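Local coordinates for protein Vlm2 (Streptomyces tsusimaensis, PDB 6ECB) that probably releases the finished depsipeptide as the thioesterase domain of a valinomycin nonribosomal peptide synthetase, an enzyme thought to carry its intermediates on phosphopantetheine, at residues V239-P247 with I269-L277. Residues are numbered along the deposited sequence; the frame is centred on the assembly and turned at random.
Sequences VFRTKNHAP and IPGDHATML
Ile269 N donates to Arg241 O (2.9 Å), the last direct backbone bond before strand 237-241 and its parallel neighbour, edge strand 264-268, part company. Beyond it a water takes over: it accepts from Lys243 N and donates to Ile269 O and to Gly271 O (2.6 Å), so one molecule links Lys243 N to two carbonyl oxygens beyond its direct bonding distance. Asn244, whose amide can donate where a hydrocarbon could not, adds a weak bent bond from ND2 to Gly271 O (3.0 Å). Glycine suits position 271, where a side chain would collide with the carbonyl oxygen of the residue before and press on Met276.

On the apolar side of the contact, Ile269 turns CG1 between its backbone N and carbonyl carbon (chi1 50°), which lays CD1 against Thr242 CG2 (3.9 Å), while CG2 meets the edge of the Phe240 ring at CD2 (4.0 Å). An alanine here would probably leave a gap between Phe240 and the Thr242 methyl, letting both shift. Threonine suits position 242 because its branches differ: CG2 packs on Ile269 and Met276, whereas OG1 lies 2.9 Å from His245 NE2. Thr242 N donates to Asp138 OD1.

In the loop, Asp272 OD1 accepts from Thr275 N (3.2 Å) in an Asx motif, and Thr275 OG1 accepts from Asp272 N in return. This reciprocal pair shapes the turn bearing His273. Asp138 receives His273 ND1 on OD2 and His245 NE2 on OD1; with Ser111 on the nucleophile elbow, this is consistent with the Ser-His-Asp triad of an alpha/beta-hydrolase. The bonded and water-bridged backbone thus ties the loop of the probable catalytic histidine to strand 237-241, while both oxygens of Asp138 are engaged.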
ATOM      1  N   VAL A 239     -12.555   6.807  -0.808  1.00 18.97           N
ATOM      2  CA  VAL A 239     -11.669   6.696  -1.959  1.00 19.53           C
ATOM      3  C   VAL A 239     -10.997   8.052  -2.145  1.00 21.28           C
ATOM      4  O   VAL A 239     -11.677   9.058  -2.369  1.00 22.38           O
ATOM      5  CB  VAL A 239     -12.455   6.318  -3.227  1.00 18.98           C
ATOM      6  CG1 VAL A 239     -11.536   6.187  -4.443  1.00 20.42           C
ATOM      7  CG2 VAL A 239     -13.264   5.035  -3.019  1.00 21.21           C
ATOM      8  N   PHE A 240      -9.681   8.091  -2.057  1.00 19.05           N
ATOM      9  CA  PHE A 240      -8.903   9.307  -2.258  1.00 21.78           C
ATOM     10  C   PHE A 240      -8.231   9.156  -3.614  1.00 20.12           C
ATOM     11  O   PHE A 240      -7.419   8.245  -3.796  1.00 21.88           O
ATOM     12  CB  PHE A 240      -7.871   9.494  -1.133  1.00 20.82           C
ATOM     13  CG  PHE A 240      -8.501   9.708   0.215  1.00 18.92           C
ATOM     14  CD1 PHE A 240      -8.896   8.617   0.994  1.00 21.60           C
ATOM     15  CD2 PHE A 240      -8.747  10.983   0.685  1.00 21.25           C
ATOM     16  CE1 PHE A 240      -9.517   8.814   2.205  1.00 19.98           C
ATOM     17  CE2 PHE A 240      -9.372  11.188   1.909  1.00 23.14           C
ATOM     18  CZ  PHE A 240      -9.754  10.085   2.672  1.00 21.97           C
ATOM     19  N   ARG A 241      -8.576  10.035  -4.559  1.00 22.22           N
ATOM     20  CA  ARG A 241      -8.129   9.854  -5.933  1.00 20.98           C
ATOM     21  C   ARG A 241      -7.426  11.097  -6.449  1.00 19.25           C
ATOM     22  O   ARG A 241      -7.913  12.222  -6.275  1.00 24.09           O
ATOM     23  CB  ARG A 241      -9.306   9.515  -6.872  1.00 24.51           C
ATOM     24  CG  ARG A 241     -10.430  10.494  -6.776  1.00 24.91           C
ATOM     25  CD  ARG A 241     -11.434  10.349  -7.931  1.00 29.40           C
ATOM     26  NE  ARG A 241     -12.644  11.114  -7.657  1.00 28.68           N
ATOM     27  CZ  ARG A 241     -13.854  10.807  -8.115  1.00 27.18           C
ATOM     28  NH1 ARG A 241     -14.039   9.754  -8.910  1.00 28.66           N
ATOM     29  NH2 ARG A 241     -14.881  11.557  -7.775  1.00 30.76           N
ATOM     30  N   THR A 242      -6.314  10.862  -7.134  1.00 22.20           N
ATOM     31  CA  THR A 242      -5.623  11.935  -7.835  1.00 23.88           C
ATOM     32  C   THR A 242      -6.382  12.258  -9.123  1.00 33.71           C
ATOM     33  O   THR A 242      -7.275  11.514  -9.555  1.00 27.19           O
ATOM     34  CB  THR A 242      -4.166  11.562  -8.126  1.00 26.08           C
ATOM     35  OG1 THR A 242      -4.077  10.383  -8.944  1.00 25.66           O
ATOM     36  CG2 THR A 242      -3.400  11.329  -6.826  1.00 26.85           C
ATOM     37  N   LYS A 243      -6.028  13.388  -9.722  1.00 29.05           N
ATOM     38  CA  LYS A 243      -6.807  13.959 -10.819  1.00 29.76           C
ATOM     39  C   LYS A 243      -6.000  14.123 -12.098  1.00 32.63           C
ATOM     40  O   LYS A 243      -6.371  14.917 -12.959  1.00 35.45           O
ATOM     41  CB  LYS A 243      -7.421  15.288 -10.394  1.00 35.35           C
ATOM     42  CG  LYS A 243      -8.371  15.175  -9.202  1.00 48.68           C
ATOM     43  CD  LYS A 243      -9.408  14.024  -9.336  1.00 50.84           C
ATOM     44  CE  LYS A 243     -10.305  14.180 -10.570  1.00 57.54           C
ATOM     45  NZ  LYS A 243     -11.117  15.431 -10.526  1.00 48.45           N
ATOM     46  N   ASN A 244      -4.950  13.345 -12.277  1.00 32.13           N
ATOM     47  CA  ASN A 244      -4.153  13.403 -13.493  1.00 41.92           C
ATOM     48  C   ASN A 244      -4.123  12.062 -14.205  1.00 34.23           C
ATOM     49  O   ASN A 244      -3.177  11.759 -14.933  1.00 38.15           O
ATOM     50  CB  ASN A 244      -2.739  13.875 -13.173  1.00 44.68           C
ATOM     51  CG  ASN A 244      -2.732  15.253 -12.601  1.00 38.23           C
ATOM     52  OD1 ASN A 244      -3.212  16.189 -13.226  1.00 41.39           O
ATOM     53  ND2 ASN A 244      -2.234  15.383 -11.376  1.00 46.35           N
ATOM     54  N   HIS A 245      -5.146  11.231 -13.987  1.00 28.53           N
ATOM     55  CA  HIS A 245      -5.224   9.963 -14.685  1.00 25.27           C
ATOM     56  C   HIS A 245      -5.699  10.167 -16.115  1.00 26.53           C
ATOM     57  O   HIS A 245      -6.421  11.116 -16.422  1.00 29.92           O
ATOM     58  CB  HIS A 245      -6.197   9.010 -13.976  1.00 23.06           C
ATOM     59  CG  HIS A 245      -5.774   8.611 -12.606  1.00 23.65           C
ATOM     60  ND1 HIS A 245      -4.774   7.691 -12.375  1.00 26.40           N
ATOM     61  CD2 HIS A 245      -6.225   8.994 -11.389  1.00 22.99           C
ATOM     62  CE1 HIS A 245      -4.644   7.508 -11.070  1.00 26.87           C
ATOM     63  NE2 HIS A 245      -5.502   8.298 -10.453  1.00 22.97           N
ATOM     64  N   ALA A 246      -5.316   9.240 -16.984  1.00 33.14           N
ATOM     65  CA  ALA A 246      -5.919   9.192 -18.305  1.00 36.29           C
ATOM     66  C   ALA A 246      -7.433   9.060 -18.150  1.00 31.02           C
ATOM     67  O   ALA A 246      -7.907   8.446 -17.204  1.00 26.58           O
ATOM     68  CB  ALA A 246      -5.370   8.015 -19.105  1.00 54.99           C
ATOM     69  N   PRO A 247      -8.213   9.620 -19.060  1.00 30.91           N
ATOM     70  CA  PRO A 247      -9.672   9.545 -18.885  1.00 29.71           C
ATOM     71  C   PRO A 247     -10.176   8.123 -18.753  1.00 28.17           C
ATOM     72  O   PRO A 247     -11.094   7.861 -17.968  1.00 28.74           O
ATOM     73  CB  PRO A 247     -10.210  10.228 -20.150  1.00 39.05           C
ATOM     74  CG  PRO A 247      -9.112  11.112 -20.587  1.00 53.04           C
ATOM     75  CD  PRO A 247      -7.850  10.378 -20.271  1.00 37.20           C
ATOM     76  N   ILE A 269      -7.459  14.341  -4.353  1.00 24.23           N
ATOM     77  CA  ILE A 269      -6.181  14.663  -3.709  1.00 25.50           C
ATOM     78  C   ILE A 269      -5.190  15.137  -4.764  1.00 28.83           C
ATOM     79  O   ILE A 269      -5.310  14.802  -5.954  1.00 27.08           O
ATOM     80  CB  ILE A 269      -5.609  13.456  -2.931  1.00 24.17           C
ATOM     81  CG1 ILE A 269      -5.577  12.180  -3.790  1.00 23.24           C
ATOM     82  CG2 ILE A 269      -6.441  13.204  -1.678  1.00 25.76           C
ATOM     83  CD1 ILE A 269      -4.757  11.028  -3.209  1.00 21.98           C
ATOM     84  N   PRO A 270      -4.166  15.888  -4.353  1.00 28.98           N
ATOM     85  CA  PRO A 270      -3.156  16.357  -5.303  1.00 28.35           C
ATOM     86  C   PRO A 270      -2.140  15.280  -5.637  1.00 27.26           C
ATOM     87  O   PRO A 270      -2.058  14.224  -5.009  1.00 30.03           O
ATOM     88  CB  PRO A 270      -2.481  17.517  -4.552  1.00 34.77           C
ATOM     89  CG  PRO A 270      -2.551  17.095  -3.133  1.00 38.89           C
ATOM     90  CD  PRO A 270      -3.905  16.390  -2.989  1.00 32.26           C
ATOM     91  N   GLY A 271      -1.311  15.605  -6.621  1.00 31.12           N
ATOM     92  CA  GLY A 271      -0.277  14.700  -7.066  1.00 28.42           C
ATOM     93  C   GLY A 271      -0.767  13.791  -8.175  1.00 30.12           C
ATOM     94  O   GLY A 271      -1.852  13.969  -8.745  1.00 37.04           O
ATOM     95  N   ASP A 272       0.056  12.798  -8.477  1.00 29.65           N
ATOM     96  CA  ASP A 272      -0.408  11.694  -9.310  1.00 37.23           C
ATOM     97  C   ASP A 272      -0.129  10.377  -8.595  1.00 35.97           C
ATOM     98  O   ASP A 272       0.259  10.376  -7.424  1.00 29.37           O
ATOM     99  CB  ASP A 272       0.227  11.745 -10.699  1.00 55.61           C
ATOM    100  CG  ASP A 272       1.726  11.625 -10.664  1.00 50.24           C
ATOM    101  OD1 ASP A 272       2.237  10.759  -9.913  1.00 49.25           O
ATOM    102  OD2 ASP A 272       2.383  12.387 -11.410  1.00 72.19           O
ATOM    103  N   HIS A 273      -0.324   9.245  -9.277  1.00 27.26           N
ATOM    104  CA  HIS A 273      -0.437   7.981  -8.562  1.00 28.65           C
ATOM    105  C   HIS A 273       0.826   7.676  -7.765  1.00 24.34           C
ATOM    106  O   HIS A 273       0.756   7.121  -6.657  1.00 30.95           O
ATOM    107  CB  HIS A 273      -0.727   6.842  -9.547  1.00 29.52           C
ATOM    108  CG  HIS A 273      -1.020   5.523  -8.888  1.00 30.44           C
ATOM    109  ND1 HIS A 273      -2.143   5.313  -8.118  1.00 29.28           N
ATOM    110  CD2 HIS A 273      -0.347   4.347  -8.897  1.00 34.07           C
ATOM    111  CE1 HIS A 273      -2.145   4.068  -7.671  1.00 30.65           C
ATOM    112  NE2 HIS A 273      -1.073   3.457  -8.136  1.00 29.48           N
ATOM    113  N   ALA A 274       1.989   7.980  -8.335  1.00 32.83           N
ATOM    114  CA  ALA A 274       3.262   7.741  -7.659  1.00 48.68           C
ATOM    115  C   ALA A 274       3.587   8.840  -6.647  1.00 55.86           C
ATOM    116  O   ALA A 274       3.960   8.559  -5.499  1.00 56.70           O
ATOM    117  CB  ALA A 274       4.377   7.642  -8.699  1.00 59.21           C
ATOM    118  N   THR A 275       3.424  10.095  -7.037  1.00 37.59           N
ATOM    119  CA  THR A 275       3.923  11.186  -6.202  1.00 30.89           C
ATOM    120  C   THR A 275       2.987  11.568  -5.062  1.00 24.95           C
ATOM    121  O   THR A 275       3.388  12.356  -4.187  1.00 25.92           O
ATOM    122  CB  THR A 275       4.178  12.417  -7.058  1.00 31.90           C
ATOM    123  OG1 THR A 275       2.931  12.997  -7.466  1.00 29.78           O
ATOM    124  CG2 THR A 275       5.009  12.068  -8.271  1.00 63.48           C
ATOM    125  N   MET A 276       1.760  11.039  -5.033  1.00 24.06           N
ATOM    126  CA  MET A 276       0.856  11.393  -3.947  1.00 22.54           C
ATOM    127  C   MET A 276       1.377  10.914  -2.592  1.00 23.85           C
ATOM    128  O   MET A 276       0.976  11.472  -1.568  1.00 23.20           O
ATOM    129  CB  MET A 276      -0.540  10.800  -4.174  1.00 20.49           C
ATOM    130  CG  MET A 276      -0.484   9.305  -4.406  1.00 22.48           C
ATOM    131  SD  MET A 276      -2.087   8.520  -4.222  1.00 24.93           S
ATOM    132  CE  MET A 276      -2.316   8.593  -2.466  1.00 24.27           C
ATOM    133  N   LEU A 277       2.232   9.890  -2.558  1.00 19.38           N
ATOM    134  CA  LEU A 277       2.710   9.360  -1.280  1.00 18.55           C
ATOM    135  C   LEU A 277       4.044   9.976  -0.870  1.00 21.82           C
ATOM    136  O   LEU A 277       4.624   9.530   0.123  1.00 22.40           O
ATOM    137  CB  LEU A 277       2.852   7.838  -1.327  1.00 20.02           C
ATOM    138  CG  LEU A 277       1.504   7.111  -1.377  1.00 22.37           C
ATOM    139  CD1 LEU A 277       1.773   5.604  -1.492  1.00 28.07           C
ATOM    140  CD2 LEU A 277       0.679   7.437  -0.140  1.00 24.30           C
TER
HETATM  141  O   HOH W   1      -4.158  15.128  -8.395  1.00 27.56           O